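Local atomic coordinates of isomerase/lactonizing enzyme (Agrobacterium tumefaciens, PDB entry 1RVK), a protein that is of unconfirmed function but, as a magnesium-binding member of the enolase superfamily, probably abstracts a proton next to a carboxylate in its substrate. Residues A[10-14]-A[343-347]; A[181-186]-A[207-211]. All blocks are in the same frame, centred on the assembly; numbering follows the deposited sequence.

Interaction 1. Residues A[10-14]-A[343-347]; sequences VFRTT and HDYLK
Thr13 OG1 donates to Asp344 OD1 at 2.6 Å, the shortest polar bond between the two segments. The other carboxylate oxygen, Asp344 OD2, accepts the backbone N of Thr14 at 2.8 Å with an N-H...O angle of 167°, close to straight. Both donors come from the syn side and only moderately out of the carboxylate plane, so that two neighbouring residues of the strand fix the rotation of one acid group. Thr13 can reach OD1 because its OG1 lies trans to its own N (chi1 -180°). A water closes the polar edge of the contact, giving a proton to Thr14 O and taking one from Asp344 N at 2.8 Å.

Next to these polar bonds, the aromatic rings of Phe11 and Tyr345 meet. The edge of Phe11 is directed at the face of Tyr345 in an offset edge-to-face pair, with centroids 5.2 Å apart and planes at 69°. Phe11 CZ stands over that face toward its rim, and Phe11 CE2 reaches Tyr345 CB at 3.6 Å. The other face of the tyrosine ring is met by CB of His343, also near the rim, and Thr13 OG1 lies at the ring edge, 3.6 Å from Tyr345 CD2. Residues 343 to 346 form a type I turn, closed by Leu346 N to His343 O at 3.2 Å, from which Asp344 and Tyr345 both direct their CB atoms at the strand. Phe375 of helix 373-378 packs against both of them. The arrangement joins strand 3-15 of the N-terminal capping domain to the connection between strands 328-333 and 358-360, part of the two-domain architecture of the enolase superfamily.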
loop_
_atom_site.group_PDB
_atom_site.type_symbol
_atom_site.label_atom_id
_atom_site.label_comp_id
_atom_site.label_asym_id
_atom_site.label_seq_id
_atom_site.Cartn_x
_atom_site.Cartn_y
_atom_site.Cartn_z
ATOM N N VAL A 10 4.326 16.721 -13.882
ATOM C CA VAL A 10 5.049 16.710 -12.621
ATOM C C VAL A 10 4.812 18.040 -11.923
ATOM O O VAL A 10 4.903 19.105 -12.540
ATOM C CB VAL A 10 6.563 16.507 -12.847
ATOM C CG1 VAL A 10 7.286 16.402 -11.509
ATOM C CG2 VAL A 10 6.797 15.248 -13.670
ATOM N N PHE A 11 4.493 17.975 -10.635
ATOM C CA PHE A 11 4.236 19.177 -9.858
ATOM C C PHE A 11 4.828 19.022 -8.465
ATOM O O PHE A 11 5.266 17.933 -8.089
ATOM C CB PHE A 11 2.731 19.426 -9.747
ATOM C CG PHE A 11 1.983 18.317 -9.063
ATOM C CD1 PHE A 11 1.655 17.151 -9.750
ATOM C CD2 PHE A 11 1.622 18.431 -7.722
ATOM C CE1 PHE A 11 0.975 16.113 -9.111
ATOM C CE2 PHE A 11 0.943 17.401 -7.073
ATOM C CZ PHE A 11 0.619 16.238 -7.770
ATOM N N ARG A 12 4.834 20.113 -7.702
ATOM C CA ARG A 12 5.380 20.093 -6.349
ATOM C C ARG A 12 4.276 20.059 -5.293
ATOM O O ARG A 12 3.354 20.872 -5.321
ATOM C CB ARG A 12 6.243 21.337 -6.104
ATOM C CG ARG A 12 7.162 21.719 -7.254
ATOM C CD ARG A 12 7.623 23.172 -7.116
ATOM N NE ARG A 12 8.155 23.708 -8.368
ATOM C CZ ARG A 12 9.294 23.312 -8.930
ATOM N NH1 ARG A 12 10.029 22.371 -8.352
ATOM N NH2 ARG A 12 9.695 23.849 -10.075
ATOM N N THR A 13 4.375 19.110 -4.368
ATOM C CA THR A 13 3.416 18.998 -3.279
ATOM C C THR A 13 4.167 19.363 -1.996
ATOM O O THR A 13 5.343 19.032 -1.842
ATOM C CB THR A 13 2.847 17.560 -3.160
ATOM O OG1 THR A 13 1.908 17.507 -2.079
ATOM C CG2 THR A 13 3.959 16.554 -2.898
ATOM N N THR A 14 3.496 20.066 -1.091
ATOM C CA THR A 14 4.109 20.471 0.169
ATOM C C THR A 14 3.759 19.436 1.225
ATOM O O THR A 14 2.587 19.185 1.490
ATOM C CB THR A 14 3.598 21.846 0.609
ATOM O OG1 THR A 14 3.935 22.813 -0.392
ATOM C CG2 THR A 14 4.222 22.248 1.936
ATOM N N HIS A 343 -3.971 15.718 1.284
ATOM C CA HIS A 343 -2.898 16.214 0.423
ATOM C C HIS A 343 -3.322 17.537 -0.195
ATOM O O HIS A 343 -4.503 17.741 -0.457
ATOM C CB HIS A 343 -2.630 15.204 -0.690
ATOM C CG HIS A 343 -2.209 13.856 -0.194
ATOM N ND1 HIS A 343 -0.927 13.587 0.231
ATOM C CD2 HIS A 343 -2.911 12.709 -0.025
ATOM C CE1 HIS A 343 -0.855 12.332 0.641
ATOM N NE2 HIS A 343 -2.046 11.778 0.496
ATOM N N ASP A 344 -2.369 18.427 -0.447
ATOM C CA ASP A 344 -2.715 19.717 -1.030
ATOM C C ASP A 344 -3.224 19.638 -2.467
ATOM O O ASP A 344 -3.913 20.551 -2.932
ATOM C CB ASP A 344 -1.536 20.705 -0.936
ATOM C CG ASP A 344 -0.221 20.133 -1.452
ATOM O OD1 ASP A 344 -0.221 19.064 -2.100
ATOM O OD2 ASP A 344 0.826 20.777 -1.206
ATOM N N TYR A 345 -2.915 18.551 -3.169
ATOM C CA TYR A 345 -3.362 18.408 -4.554
ATOM C C TYR A 345 -4.693 17.667 -4.704
ATOM O O TYR A 345 -5.141 17.393 -5.818
ATOM C CB TYR A 345 -2.264 17.736 -5.399
ATOM C CG TYR A 345 -1.835 16.360 -4.933
ATOM C CD1 TYR A 345 -2.499 15.216 -5.371
ATOM C CD2 TYR A 345 -0.762 16.203 -4.056
ATOM C CE1 TYR A 345 -2.107 13.946 -4.949
ATOM C CE2 TYR A 345 -0.358 14.935 -3.624
ATOM C CZ TYR A 345 -1.036 13.813 -4.076
ATOM O OH TYR A 345 -0.643 12.559 -3.657
ATOM N N LEU A 346 -5.324 17.364 -3.574
ATOM C CA LEU A 346 -6.612 16.677 -3.547
ATOM C C LEU A 346 -7.585 17.548 -2.750
ATOM O O LEU A 346 -7.263 17.986 -1.649
ATOM C CB LEU A 346 -6.458 15.303 -2.879
ATOM C CG LEU A 346 -6.497 14.051 -3.764
ATOM C CD1 LEU A 346 -5.808 14.296 -5.090
ATOM C CD2 LEU A 346 -5.854 12.890 -3.014
ATOM N N LYS A 347 -8.766 17.800 -3.302
ATOM C CA LYS A 347 -9.754 18.644 -2.630
ATOM C C LYS A 347 -10.433 17.979 -1.435
ATOM O O LYS A 347 -10.875 18.660 -0.510
ATOM C CB LYS A 347 -10.829 19.097 -3.624
ATOM C CG LYS A 347 -10.314 19.928 -4.792
ATOM C CD LYS A 347 -11.482 20.453 -5.623
ATOM C CE LYS A 347 -11.019 21.311 -6.785
ATOM N NZ LYS A 347 -10.237 20.523 -7.768
HETATM O O HOH W 1 -0.075 17.804 1.032
#

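Interaction 2. Residues A[181-186]-A[207-211]; sequences PDVKMD and AFHWY
Tyr211 OH donates to Asp186 OD1 at 2.7 Å, the one direct hydrogen bond between 181-186 and 207-211. The carboxylate oxygen sits at the edge of the phenol ring, near its plane, yet the hydroxyl meets the carboxylate from above, 49° out of its plane. With CG of Asp186 trans to its carbonyl carbon (chi1 -68°), the acid extends from the first turn of the helix to meet a tyrosine coming from the opposite direction. A water accepts from Phe208 N and appears to donate to Asp186 OD1, though it has more acceptors near it than protons to give.

Pro181, which follows a cis peptide bond, lays CG over the Phe208 ring, 3.8 Å from the centroid and nearly on the normal: a CH-pi contact. The phenylalanine is placed for this by a chi1 of 176°, its ring trans to the backbone N. Val183 CG2, 3.6 Å from Tyr211 CE2, and Pro181 CG both approach the CE2 side of the tyrosine, while Phe208 CD1 lies over one face of its ring. Asp182 is the N-cap, its OD1 accepting the backbone N of Met185, modelled as selenomethionine, at 3.1 Å and, weakly, Lys184 N.

These contacts join the start of helix 183-197 to the loop following the magnesium ligand Asp206. The Tyr211 hydroxyl, with the water as a possible second donor, would probably stabilise the charged form of buried Asp186.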
loop_
_atom_site.group_PDB
_atom_site.type_symbol
_atom_site.label_atom_id
_atom_site.label_comp_id
_atom_site.label_asym_id
_atom_site.label_seq_id
_atom_site.Cartn_x
_atom_site.Cartn_y
_atom_site.Cartn_z
ATOM N N PRO A 181 18.743 -2.850 13.812
ATOM C CA PRO A 181 17.520 -3.284 14.496
ATOM C C PRO A 181 17.831 -3.984 15.814
ATOM O O PRO A 181 18.960 -4.417 16.045
ATOM C CB PRO A 181 16.891 -4.228 13.486
ATOM C CG PRO A 181 18.102 -4.943 12.952
ATOM C CD PRO A 181 19.125 -3.820 12.767
ATOM N N ASP A 182 16.826 -4.101 16.674
ATOM C CA ASP A 182 16.997 -4.761 17.965
ATOM C C ASP A 182 15.696 -5.475 18.330
ATOM O O ASP A 182 14.690 -4.829 18.625
ATOM C CB ASP A 182 17.352 -3.724 19.038
ATOM C CG ASP A 182 17.758 -4.356 20.354
ATOM O OD1 ASP A 182 16.983 -5.171 20.894
ATOM O OD2 ASP A 182 18.852 -4.031 20.855
ATOM N N VAL A 183 15.716 -6.807 18.294
ATOM C CA VAL A 183 14.529 -7.598 18.604
ATOM C C VAL A 183 13.939 -7.267 19.968
ATOM O O VAL A 183 12.723 -7.186 20.118
ATOM C CB VAL A 183 14.830 -9.114 18.553
ATOM C CG1 VAL A 183 13.627 -9.908 19.053
ATOM C CG2 VAL A 183 15.165 -9.520 17.125
ATOM N N LYS A 184 14.796 -7.074 20.963
ATOM C CA LYS A 184 14.306 -6.757 22.297
ATOM C C LYS A 184 13.541 -5.439 22.326
ATOM O O LYS A 184 12.521 -5.334 23.002
ATOM C CB LYS A 184 15.460 -6.724 23.300
ATOM C CG LYS A 184 16.017 -8.103 23.602
ATOM C CD LYS A 184 17.123 -8.048 24.640
ATOM C CE LYS A 184 17.606 -9.448 24.992
ATOM N NZ LYS A 184 18.121 -10.174 23.796
HETATM N N MSE A 185 14.030 -4.437 21.600
HETATM C CA MSE A 185 13.357 -3.142 21.558
HETATM C C MSE A 185 12.010 -3.280 20.863
HETATM O O MSE A 185 11.007 -2.734 21.321
HETATM C CB MSE A 185 14.212 -2.105 20.819
HETATM C CG MSE A 185 15.383 -1.566 21.622
HETATM SE SE MSE A 185 14.804 -0.576 23.190
HETATM C CE MSE A 185 14.357 1.089 22.342
ATOM N N ASP A 186 11.989 -4.012 19.752
ATOM C CA ASP A 186 10.751 -4.227 19.010
ATOM C C ASP A 186 9.697 -4.859 19.915
ATOM O O ASP A 186 8.534 -4.449 19.914
ATOM C CB ASP A 186 11.009 -5.143 17.808
ATOM C CG ASP A 186 11.864 -4.486 16.741
ATOM O OD1 ASP A 186 12.215 -5.172 15.753
ATOM O OD2 ASP A 186 12.183 -3.286 16.881
ATOM N N ALA A 207 8.023 -5.597 11.429
ATOM C CA ALA A 207 9.363 -5.235 11.878
ATOM C C ALA A 207 10.404 -5.215 10.771
ATOM O O ALA A 207 10.086 -5.416 9.603
ATOM C CB ALA A 207 9.800 -6.189 12.983
ATOM N N PHE A 208 11.649 -4.947 11.156
ATOM C CA PHE A 208 12.788 -4.920 10.235
ATOM C C PHE A 208 12.619 -6.058 9.216
ATOM O O PHE A 208 12.537 -7.226 9.585
ATOM C CB PHE A 208 14.067 -5.083 11.059
ATOM C CG PHE A 208 15.319 -5.165 10.248
ATOM C CD1 PHE A 208 16.045 -6.353 10.199
ATOM C CD2 PHE A 208 15.804 -4.052 9.568
ATOM C CE1 PHE A 208 17.241 -6.427 9.487
ATOM C CE2 PHE A 208 16.997 -4.118 8.851
ATOM C CZ PHE A 208 17.716 -5.306 8.812
ATOM N N HIS A 209 12.576 -5.705 7.932
ATOM C CA HIS A 209 12.339 -6.668 6.853
ATOM C C HIS A 209 13.438 -7.659 6.482
ATOM O O HIS A 209 13.269 -8.417 5.524
ATOM C CB HIS A 209 11.956 -5.919 5.573
ATOM C CG HIS A 209 11.017 -4.776 5.789
ATOM N ND1 HIS A 209 9.744 -4.937 6.289
ATOM C CD2 HIS A 209 11.156 -3.453 5.532
ATOM C CE1 HIS A 209 9.138 -3.763 6.330
ATOM N NE2 HIS A 209 9.973 -2.846 5.876
ATOM N N TRP A 210 14.546 -7.674 7.215
ATOM C CA TRP A 210 15.639 -8.576 6.868
ATOM C C TRP A 210 16.273 -9.313 8.049
ATOM O O TRP A 210 17.470 -9.617 8.021
ATOM C CB TRP A 210 16.733 -7.794 6.130
ATOM C CG TRP A 210 16.257 -7.009 4.937
ATOM C CD1 TRP A 210 16.242 -7.421 3.635
ATOM C CD2 TRP A 210 15.769 -5.662 4.938
ATOM N NE1 TRP A 210 15.782 -6.408 2.822
ATOM C CE2 TRP A 210 15.484 -5.318 3.597
ATOM C CE3 TRP A 210 15.545 -4.711 5.943
ATOM C CZ2 TRP A 210 14.988 -4.061 3.234
ATOM C CZ3 TRP A 210 15.050 -3.460 5.583
ATOM C CH2 TRP A 210 14.778 -3.148 4.238
ATOM N N TYR A 211 15.489 -9.599 9.084
ATOM C CA TYR A 211 16.019 -10.329 10.240
ATOM C C TYR A 211 16.413 -11.741 9.828
ATOM O O TYR A 211 15.817 -12.323 8.925
ATOM C CB TYR A 211 14.963 -10.457 11.343
ATOM C CG TYR A 211 14.899 -9.318 12.335
ATOM C CD1 TYR A 211 13.685 -8.695 12.618
ATOM C CD2 TYR A 211 16.036 -8.900 13.032
ATOM C CE1 TYR A 211 13.598 -7.682 13.571
ATOM C CE2 TYR A 211 15.961 -7.886 13.989
ATOM C CZ TYR A 211 14.735 -7.285 14.252
ATOM O OH TYR A 211 14.639 -6.298 15.200
HETATM O O HOH W 2 12.241 -3.575 13.726
#

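From the N terminus, strand 3-15 supplies the first half of interaction 1, whose partner 343-347 arrives 329 residues later, after nearly the whole barrel has been traced. Within that long closure lies interaction 2, a short one spanning 21 residues: helix 183-197 starts at one side, strand 202-206 follows, and the loop at 207-211 returns to the beginning of the helix. The two therefore nest and do not cross. The centres of interactions 1 and 2 are about 34 Å apart and the nearest atoms of interactions 1 and 2 about 19 Å, so they do not meet directly. Interaction 1 ties the N-terminal domain to the late part of the C-terminal domain, whereas interaction 2 acts within the C-terminal barrel domain.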